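PDB 2AXO: hypothetical protein Atu2684 from Agrobacterium tumefaciens, which is of unknown function but carries a thioredoxin-like domain with a CXXC disulfide, consistent with a role in thiol-disulfide chemistry. Local coordinates for residues 55-60 with 114-119; 46-51 with 59-64; 159-164 with 224-229. All blocks are in the same frame, centred on the assembly; numbering follows the deposited sequence.

Contact 1. Residues 55-60 with 114-119; sequences ASCPPA and YTPQAI
P116 lays its ring against C57 and A60, and the tight part of the contact lies on the A60 side. There the methyl CB of A60 meets CB of P116 at 3.4 Å, closer than two such carbons usually pack, with CG of the same ring only slightly farther off. The sulfur of C57 covers the next part of the proline: SG lies 3.7 Å from both CB and CD of P116, and it also touches CB of T115. The rotation that turns SG toward P116 and T115 sets it beside the backbone N of C57 (chi1 -75°), and it is joined to C54 in a disulfide. A CXXC disulfide at the N-terminal end of a helix, faced by a proline whose preceding peptide bond is cis, is characteristic of thioredoxin-like oxidoreductases, consistent with the family's place in the thioredoxin clan; in thioredoxins this cis-proline loop lies beside the redox site. The T115 hydroxyl is held elsewhere, by W83. Toward S56, an exposed residue, the packing thins. The carbonyl O of S56 approaches CD of P116 at 3.4 Å, but OG of S56 comes no nearer than 3.8 Å to that CD and to O of T115, and no hydrogen bond crosses between the two segments. O of T115 instead accepts a hydrogen bond from N111 of the second subunit.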
loop_
_atom_site.group_PDB
_atom_site.type_symbol
_atom_site.label_atom_id
_atom_site.label_comp_id
_atom_site.label_asym_id
_atom_site.label_seq_id
_atom_site.Cartn_x
_atom_site.Cartn_y
_atom_site.Cartn_z
ATOM N N ALA A 55 -14.246 -6.330 0.409
ATOM C CA ALA A 55 -15.415 -7.165 0.133
ATOM C C ALA A 55 -15.140 -8.580 -0.366
ATOM O O ALA A 55 -15.945 -9.477 -0.141
ATOM C CB ALA A 55 -16.341 -6.443 -0.847
ATOM N N SER A 56 -14.016 -8.788 -1.041
ATOM C CA SER A 56 -13.696 -10.115 -1.554
ATOM C C SER A 56 -12.825 -10.909 -0.592
ATOM O O SER A 56 -12.313 -11.965 -0.944
ATOM C CB SER A 56 -12.981 -9.998 -2.903
ATOM O OG SER A 56 -11.819 -9.193 -2.788
ATOM N N CYS A 57 -12.664 -10.408 0.626
ATOM C CA CYS A 57 -11.829 -11.084 1.605
ATOM C C CYS A 57 -12.505 -12.143 2.477
ATOM O O CYS A 57 -11.873 -13.137 2.834
ATOM C CB CYS A 57 -11.142 -10.046 2.497
ATOM S SG CYS A 57 -9.759 -9.180 1.687
ATOM N N PRO A 58 -13.793 -11.958 2.822
ATOM C CA PRO A 58 -14.478 -12.945 3.664
ATOM C C PRO A 58 -14.195 -14.411 3.318
ATOM O O PRO A 58 -13.932 -15.222 4.210
ATOM C CB PRO A 58 -15.946 -12.562 3.512
ATOM C CG PRO A 58 -15.860 -11.061 3.432
ATOM C CD PRO A 58 -14.714 -10.865 2.454
ATOM N N PRO A 59 -14.249 -14.771 2.024
ATOM C CA PRO A 59 -13.985 -16.160 1.638
ATOM C C PRO A 59 -12.610 -16.636 2.126
ATOM O O PRO A 59 -12.458 -17.774 2.583
ATOM C CB PRO A 59 -14.076 -16.111 0.117
ATOM C CG PRO A 59 -15.099 -15.055 -0.117
ATOM C CD PRO A 59 -14.690 -13.980 0.861
ATOM N N ALA A 60 -11.617 -15.755 2.025
ATOM C CA ALA A 60 -10.254 -16.068 2.450
ATOM C C ALA A 60 -10.160 -16.138 3.967
ATOM O O ALA A 60 -9.369 -16.904 4.512
ATOM C CB ALA A 60 -9.293 -15.018 1.918
ATOM N N TYR A 114 -2.351 -6.904 -3.260
ATOM C CA TYR A 114 -3.789 -7.074 -3.376
ATOM C C TYR A 114 -4.286 -7.839 -2.158
ATOM O O TYR A 114 -3.492 -8.384 -1.393
ATOM C CB TYR A 114 -4.141 -7.864 -4.645
ATOM C CG TYR A 114 -3.644 -9.299 -4.656
ATOM C CD1 TYR A 114 -2.380 -9.625 -5.151
ATOM C CD2 TYR A 114 -4.435 -10.327 -4.149
ATOM C CE1 TYR A 114 -1.921 -10.947 -5.139
ATOM C CE2 TYR A 114 -3.984 -11.645 -4.130
ATOM C CZ TYR A 114 -2.731 -11.950 -4.624
ATOM O OH TYR A 114 -2.292 -13.257 -4.600
ATOM N N THR A 115 -5.597 -7.856 -1.966
ATOM C CA THR A 115 -6.200 -8.613 -0.870
ATOM C C THR A 115 -7.415 -9.314 -1.457
ATOM O O THR A 115 -8.094 -8.766 -2.320
ATOM C CB THR A 115 -6.664 -7.717 0.317
ATOM O OG1 THR A 115 -7.472 -6.644 -0.176
ATOM C CG2 THR A 115 -5.472 -7.164 1.086
ATOM N N PRO A 116 -7.691 -10.551 -1.016
ATOM C CA PRO A 116 -6.923 -11.299 -0.020
ATOM C C PRO A 116 -5.730 -12.024 -0.639
ATOM O O PRO A 116 -5.858 -12.685 -1.676
ATOM C CB PRO A 116 -7.958 -12.264 0.548
ATOM C CG PRO A 116 -8.795 -12.573 -0.649
ATOM C CD PRO A 116 -8.965 -11.230 -1.318
ATOM N N GLN A 117 -4.573 -11.893 -0.000
ATOM C CA GLN A 117 -3.355 -12.528 -0.476
ATOM C C GLN A 117 -2.735 -13.369 0.626
ATOM O O GLN A 117 -2.527 -12.891 1.741
ATOM C CB GLN A 117 -2.338 -11.475 -0.917
ATOM C CG GLN A 117 -0.996 -12.068 -1.322
ATOM C CD GLN A 117 0.026 -11.012 -1.688
ATOM O OE1 GLN A 117 0.387 -10.170 -0.867
ATOM N NE2 GLN A 117 0.507 -11.058 -2.924
ATOM N N ALA A 118 -2.444 -14.627 0.321
ATOM C CA ALA A 118 -1.827 -15.488 1.309
ATOM C C ALA A 118 -0.381 -15.740 0.907
ATOM O O ALA A 118 -0.085 -16.023 -0.256
ATOM C CB ALA A 118 -2.587 -16.808 1.421
ATOM N N ILE A 119 0.516 -15.610 1.875
ATOM C CA ILE A 119 1.934 -15.844 1.649
ATOM C C ILE A 119 2.222 -17.191 2.309
ATOM O O ILE A 119 1.897 -17.395 3.477
ATOM C CB ILE A 119 2.792 -14.720 2.296
ATOM C CG1 ILE A 119 2.399 -13.354 1.712
ATOM C CG2 ILE A 119 4.274 -14.998 2.078
ATOM C CD1 ILE A 119 2.620 -13.225 0.205
#

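Contact 2. Residues 46-51 with 59-64; sequences VELFTS and PADEAL
T50 and D61 make the one direct hydrogen bond between strand 46-50 and helix 59-64. The hydroxyl OG1 of T50 donates to OD1 of D61 over 2.9 Å and meets the syn lone pair of that oxygen, on the side of OD2. OG1 lies anti to the backbone N of T50 (chi1 179°), which carries it across to the helix, while CB and CG2 of the same threonine also touch OD1. The second carboxylate oxygen is used as well: a water donates to OD2 of D61 and to the carbonyl O of S51, so the carboxylate is tied directly to the strand and, through water, to the residue that follows it. The apolar part centres on L48. Its two methyls divide the work: CD1 rests on CB of A60 at 3.8 Å, whereas CD2 reaches the A60 carbonyl O at 3.6 Å and CD2 of L64 at 3.9 Å. Beyond it the side chains of V46 and L64 lie alongside, pointing opposite ways, with CG1 of V46 4.1 Å from CD1 of L64. The helix runs nearly antiparallel to the strand, at 155°, with the axes 9.4 Å apart, as expected of a helix that runs back along the sheet in a beta-alpha-beta crossover. The unit is 45-50, 58-70, 74-79; strands 74-79 and 117-120 flank strand 45-50 in the sheet, and helix 95-107 packs on F49.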
loop_
_atom_site.group_PDB
_atom_site.type_symbol
_atom_site.label_atom_id
_atom_site.label_comp_id
_atom_site.label_asym_id
_atom_site.label_seq_id
_atom_site.Cartn_x
_atom_site.Cartn_y
_atom_site.Cartn_z
ATOM N N VAL A 46 0.945 -20.014 6.864
ATOM C CA VAL A 46 0.025 -19.298 5.986
ATOM C C VAL A 46 -0.268 -17.923 6.574
ATOM O O VAL A 46 -0.894 -17.812 7.618
ATOM C CB VAL A 46 -1.306 -20.074 5.809
ATOM C CG1 VAL A 46 -2.284 -19.255 4.968
ATOM C CG2 VAL A 46 -1.030 -21.411 5.137
ATOM N N GLU A 47 0.211 -16.887 5.895
ATOM C CA GLU A 47 0.012 -15.517 6.327
ATOM C C GLU A 47 -0.944 -14.835 5.375
ATOM O O GLU A 47 -0.617 -14.590 4.216
ATOM C CB GLU A 47 1.345 -14.775 6.345
ATOM C CG GLU A 47 2.288 -15.287 7.405
ATOM C CD GLU A 47 3.651 -14.643 7.322
ATOM O OE1 GLU A 47 4.383 -14.946 6.360
ATOM O OE2 GLU A 47 3.967 -13.826 8.212
ATOM N N LEU A 48 -2.135 -14.535 5.876
ATOM C CA LEU A 48 -3.166 -13.899 5.072
ATOM C C LEU A 48 -3.256 -12.399 5.295
ATOM O O LEU A 48 -3.346 -11.934 6.433
ATOM C CB LEU A 48 -4.519 -14.532 5.402
ATOM C CG LEU A 48 -5.773 -13.874 4.828
ATOM C CD1 LEU A 48 -5.865 -14.152 3.333
ATOM C CD2 LEU A 48 -6.997 -14.422 5.550
ATOM N N PHE A 49 -3.220 -11.643 4.203
ATOM C CA PHE A 49 -3.362 -10.197 4.280
ATOM C C PHE A 49 -4.793 -9.951 3.841
ATOM O O PHE A 49 -5.202 -10.334 2.742
ATOM C CB PHE A 49 -2.337 -9.506 3.381
ATOM C CG PHE A 49 -0.928 -9.714 3.851
ATOM C CD1 PHE A 49 -0.233 -10.875 3.517
ATOM C CD2 PHE A 49 -0.342 -8.814 4.739
ATOM C CE1 PHE A 49 1.023 -11.142 4.069
ATOM C CE2 PHE A 49 0.910 -9.072 5.295
ATOM C CZ PHE A 49 1.594 -10.239 4.962
ATOM N N THR A 50 -5.557 -9.328 4.731
ATOM C CA THR A 50 -6.975 -9.104 4.504
ATOM C C THR A 50 -7.415 -7.793 5.144
ATOM O O THR A 50 -6.589 -7.008 5.586
ATOM C CB THR A 50 -7.765 -10.276 5.143
ATOM O OG1 THR A 50 -9.173 -10.088 4.969
ATOM C CG2 THR A 50 -7.435 -10.374 6.633
ATOM N N SER A 51 -8.723 -7.563 5.181
ATOM C CA SER A 51 -9.283 -6.363 5.794
ATOM C C SER A 51 -10.798 -6.469 5.816
ATOM O O SER A 51 -11.400 -7.072 4.927
ATOM C CB SER A 51 -8.879 -5.100 5.024
ATOM O OG SER A 51 -9.525 -3.962 5.575
ATOM N N PRO A 59 -14.249 -14.771 2.024
ATOM C CA PRO A 59 -13.985 -16.160 1.638
ATOM C C PRO A 59 -12.610 -16.636 2.126
ATOM O O PRO A 59 -12.458 -17.774 2.583
ATOM C CB PRO A 59 -14.076 -16.111 0.117
ATOM C CG PRO A 59 -15.099 -15.055 -0.117
ATOM C CD PRO A 59 -14.690 -13.980 0.861
ATOM N N ALA A 60 -11.617 -15.755 2.025
ATOM C CA ALA A 60 -10.254 -16.068 2.450
ATOM C C ALA A 60 -10.160 -16.138 3.967
ATOM O O ALA A 60 -9.369 -16.904 4.512
ATOM C CB ALA A 60 -9.293 -15.018 1.918
ATOM N N ASP A 61 -10.963 -15.320 4.641
ATOM C CA ASP A 61 -10.981 -15.298 6.093
ATOM C C ASP A 61 -11.516 -16.627 6.599
ATOM O O ASP A 61 -11.027 -17.164 7.590
ATOM C CB ASP A 61 -11.865 -14.164 6.606
ATOM C CG ASP A 61 -11.379 -12.800 6.160
ATOM O OD1 ASP A 61 -10.149 -12.577 6.175
ATOM O OD2 ASP A 61 -12.229 -11.952 5.813
ATOM N N GLU A 62 -12.529 -17.149 5.911
ATOM C CA GLU A 62 -13.132 -18.426 6.283
ATOM C C GLU A 62 -12.114 -19.535 6.058
ATOM O O GLU A 62 -11.957 -20.430 6.891
ATOM C CB GLU A 62 -14.381 -18.701 5.433
ATOM C CG GLU A 62 -15.014 -20.069 5.686
ATOM C CD GLU A 62 -16.042 -20.458 4.629
ATOM O OE1 GLU A 62 -17.062 -19.749 4.489
ATOM O OE2 GLU A 62 -15.825 -21.476 3.935
ATOM N N ALA A 63 -11.423 -19.467 4.924
ATOM C CA ALA A 63 -10.413 -20.455 4.585
ATOM C C ALA A 63 -9.408 -20.568 5.724
ATOM O O ALA A 63 -9.119 -21.664 6.212
ATOM C CB ALA A 63 -9.699 -20.052 3.297
ATOM N N LEU A 64 -8.879 -19.426 6.151
ATOM C CA LEU A 64 -7.894 -19.413 7.230
ATOM C C LEU A 64 -8.460 -19.984 8.527
ATOM O O LEU A 64 -7.797 -20.767 9.211
ATOM C CB LEU A 64 -7.393 -17.990 7.481
ATOM C CG LEU A 64 -6.275 -17.837 8.519
ATOM C CD1 LEU A 64 -4.987 -18.499 8.018
ATOM C CD2 LEU A 64 -6.037 -16.357 8.772
HETATM O O HOH W 1 -13.073 -9.325 5.677
#

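Contact 3. Residues 159-164 with 224-229; sequences DEVEID and SVVAKV
V161 begins strand 161-164 and meets helix 224-229 where the two run almost at a right angle, 86° between their directions, with the axes 9.3 Å apart. On the helix side V226 carries most of the contact. With CG1 anti to the backbone N (chi1 174°), CG2 stands beside that N and rests against the backbone leading into the strand, lying 3.4 Å from both the carbonyl O of D159 and CA of E160. The same methyl touches CG2 of V161 at 3.8 Å, the two valines passing side by side with their ends reversed. CG2 of V161 is the strand's shared point of contact: CG1 of V225, whose side chain is turned roughly perpendicular to it, lies 4.0 Å away, and CG2 of V229, one turn further along the helix, lies at 4.3 Å. All the contacts are van der Waals, with no hydrogen bond between the segments. F156 of strand 152-156 touches V161, V226 and V229, while Y178 covers V225 and V229 from strand 172-186. Helix 223-229, which links strand 217-221 to strand 232-241 of the other antiparallel sheet, thus packs three valines on the sheet 152-156, 161-165, 217-221, an apolar helix-on-sheet contact common in alpha/beta proteins.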
loop_
_atom_site.group_PDB
_atom_site.type_symbol
_atom_site.label_atom_id
_atom_site.label_comp_id
_atom_site.label_asym_id
_atom_site.label_seq_id
_atom_site.Cartn_x
_atom_site.Cartn_y
_atom_site.Cartn_z
ATOM N N ASP A 159 6.480 -16.995 34.399
ATOM C CA ASP A 159 6.234 -15.580 34.148
ATOM C C ASP A 159 7.100 -15.094 32.987
ATOM O O ASP A 159 7.340 -13.895 32.830
ATOM C CB ASP A 159 6.541 -14.767 35.408
ATOM C CG ASP A 159 7.942 -15.017 35.934
ATOM O OD1 ASP A 159 8.280 -14.483 37.012
ATOM O OD2 ASP A 159 8.706 -15.747 35.268
ATOM N N GLU A 160 7.566 -16.039 32.178
ATOM C CA GLU A 160 8.402 -15.719 31.028
ATOM C C GLU A 160 8.028 -16.605 29.848
ATOM O O GLU A 160 7.308 -17.587 30.008
ATOM C CB GLU A 160 9.872 -15.941 31.376
ATOM C CG GLU A 160 10.322 -15.246 32.650
ATOM C CD GLU A 160 11.728 -15.640 33.047
ATOM O OE1 GLU A 160 12.676 -15.289 32.310
ATOM O OE2 GLU A 160 11.882 -16.309 34.094
ATOM N N VAL A 161 8.507 -16.245 28.664
ATOM C CA VAL A 161 8.246 -17.033 27.467
ATOM C C VAL A 161 9.567 -17.618 26.989
ATOM O O VAL A 161 10.568 -16.908 26.861
ATOM C CB VAL A 161 7.633 -16.185 26.329
ATOM C CG1 VAL A 161 7.610 -16.994 25.032
ATOM C CG2 VAL A 161 6.224 -15.761 26.699
ATOM N N GLU A 162 9.563 -18.921 26.735
ATOM C CA GLU A 162 10.755 -19.610 26.277
ATOM C C GLU A 162 10.568 -20.157 24.869
ATOM O O GLU A 162 9.620 -20.896 24.593
ATOM C CB GLU A 162 11.095 -20.754 27.237
ATOM C CG GLU A 162 12.385 -21.489 26.917
ATOM C CD GLU A 162 12.791 -22.442 28.025
ATOM O OE1 GLU A 162 12.936 -21.980 29.178
ATOM O OE2 GLU A 162 12.962 -23.648 27.744
ATOM N N ILE A 163 11.482 -19.772 23.986
ATOM C CA ILE A 163 11.466 -20.216 22.601
ATOM C C ILE A 163 12.709 -21.050 22.359
ATOM O O ILE A 163 13.827 -20.574 22.550
ATOM C CB ILE A 163 11.498 -19.033 21.631
ATOM C CG1 ILE A 163 10.264 -18.156 21.843
ATOM C CG2 ILE A 163 11.580 -19.541 20.191
ATOM C CD1 ILE A 163 10.254 -16.907 20.976
ATOM N N ASP A 164 12.501 -22.294 21.949
ATOM C CA ASP A 164 13.590 -23.224 21.671
ATOM C C ASP A 164 13.725 -23.464 20.173
ATOM O O ASP A 164 12.767 -23.873 19.513
ATOM C CB ASP A 164 13.333 -24.555 22.381
ATOM C CG ASP A 164 14.126 -24.695 23.660
ATOM O OD1 ASP A 164 14.192 -23.717 24.438
ATOM O OD2 ASP A 164 14.680 -25.790 23.894
ATOM N N SER A 224 6.480 -8.924 30.238
ATOM C CA SER A 224 5.784 -8.026 29.321
ATOM C C SER A 224 5.330 -8.791 28.079
ATOM O O SER A 224 4.297 -8.480 27.483
ATOM C CB SER A 224 6.702 -6.873 28.910
ATOM O OG SER A 224 7.910 -7.365 28.359
ATOM N N VAL A 225 6.110 -9.793 27.689
ATOM C CA VAL A 225 5.769 -10.599 26.526
ATOM C C VAL A 225 4.677 -11.593 26.902
ATOM O O VAL A 225 3.739 -11.813 26.140
ATOM C CB VAL A 225 7.002 -11.354 25.991
ATOM C CG1 VAL A 225 6.597 -12.286 24.855
ATOM C CG2 VAL A 225 8.035 -10.352 25.493
ATOM N N VAL A 226 4.802 -12.186 28.082
ATOM C CA VAL A 226 3.805 -13.133 28.552
ATOM C C VAL A 226 2.428 -12.481 28.488
ATOM O O VAL A 226 1.470 -13.078 27.998
ATOM C CB VAL A 226 4.087 -13.564 30.009
ATOM C CG1 VAL A 226 2.958 -14.442 30.523
ATOM C CG2 VAL A 226 5.414 -14.301 30.088
ATOM N N ALA A 227 2.339 -11.248 28.979
ATOM C CA ALA A 227 1.080 -10.516 28.976
ATOM C C ALA A 227 0.523 -10.365 27.562
ATOM O O ALA A 227 -0.680 -10.487 27.349
ATOM C CB ALA A 227 1.273 -9.138 29.614
ATOM N N LYS A 228 1.397 -10.100 26.595
ATOM C CA LYS A 228 0.945 -9.942 25.218
ATOM C C LYS A 228 0.448 -11.254 24.626
ATOM O O LYS A 228 -0.595 -11.288 23.979
ATOM C CB LYS A 228 2.061 -9.360 24.344
ATOM C CG LYS A 228 2.523 -7.987 24.798
ATOM C CD LYS A 228 3.126 -7.180 23.670
ATOM C CE LYS A 228 4.374 -7.812 23.102
ATOM N NZ LYS A 228 4.827 -7.027 21.916
ATOM N N VAL A 229 1.183 -12.339 24.843
ATOM C CA VAL A 229 0.749 -13.621 24.305
ATOM C C VAL A 229 -0.607 -13.992 24.911
ATOM O O VAL A 229 -1.467 -14.553 24.232
ATOM C CB VAL A 229 1.774 -14.745 24.604
ATOM C CG1 VAL A 229 1.326 -16.040 23.955
ATOM C CG2 VAL A 229 3.159 -14.344 24.092
#

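Contacts 1 and 2 belong to one thioredoxin-like unit. Their centres are 5 Å apart, they share P59 and A60, and both use helix 58-70 against a single mixed sheet, in which strands 45-50 and 117-120 are neighbours joined by backbone hydrogen bonds such as I119 N to E47 O. Contact 2 is local in sequence and seats the helix on the sheet; contact 1 brings the later residues 114-119 back to the start of the same helix, setting its CXXC end beside the cis-proline loop. Contact 3 follows both along the chain, on the opposite side of the chain's centre, its centre about 31 Å from that of contact 1 and 26 Å from that of contact 2. It packs a separate beta-rich region, remote from the disulfide.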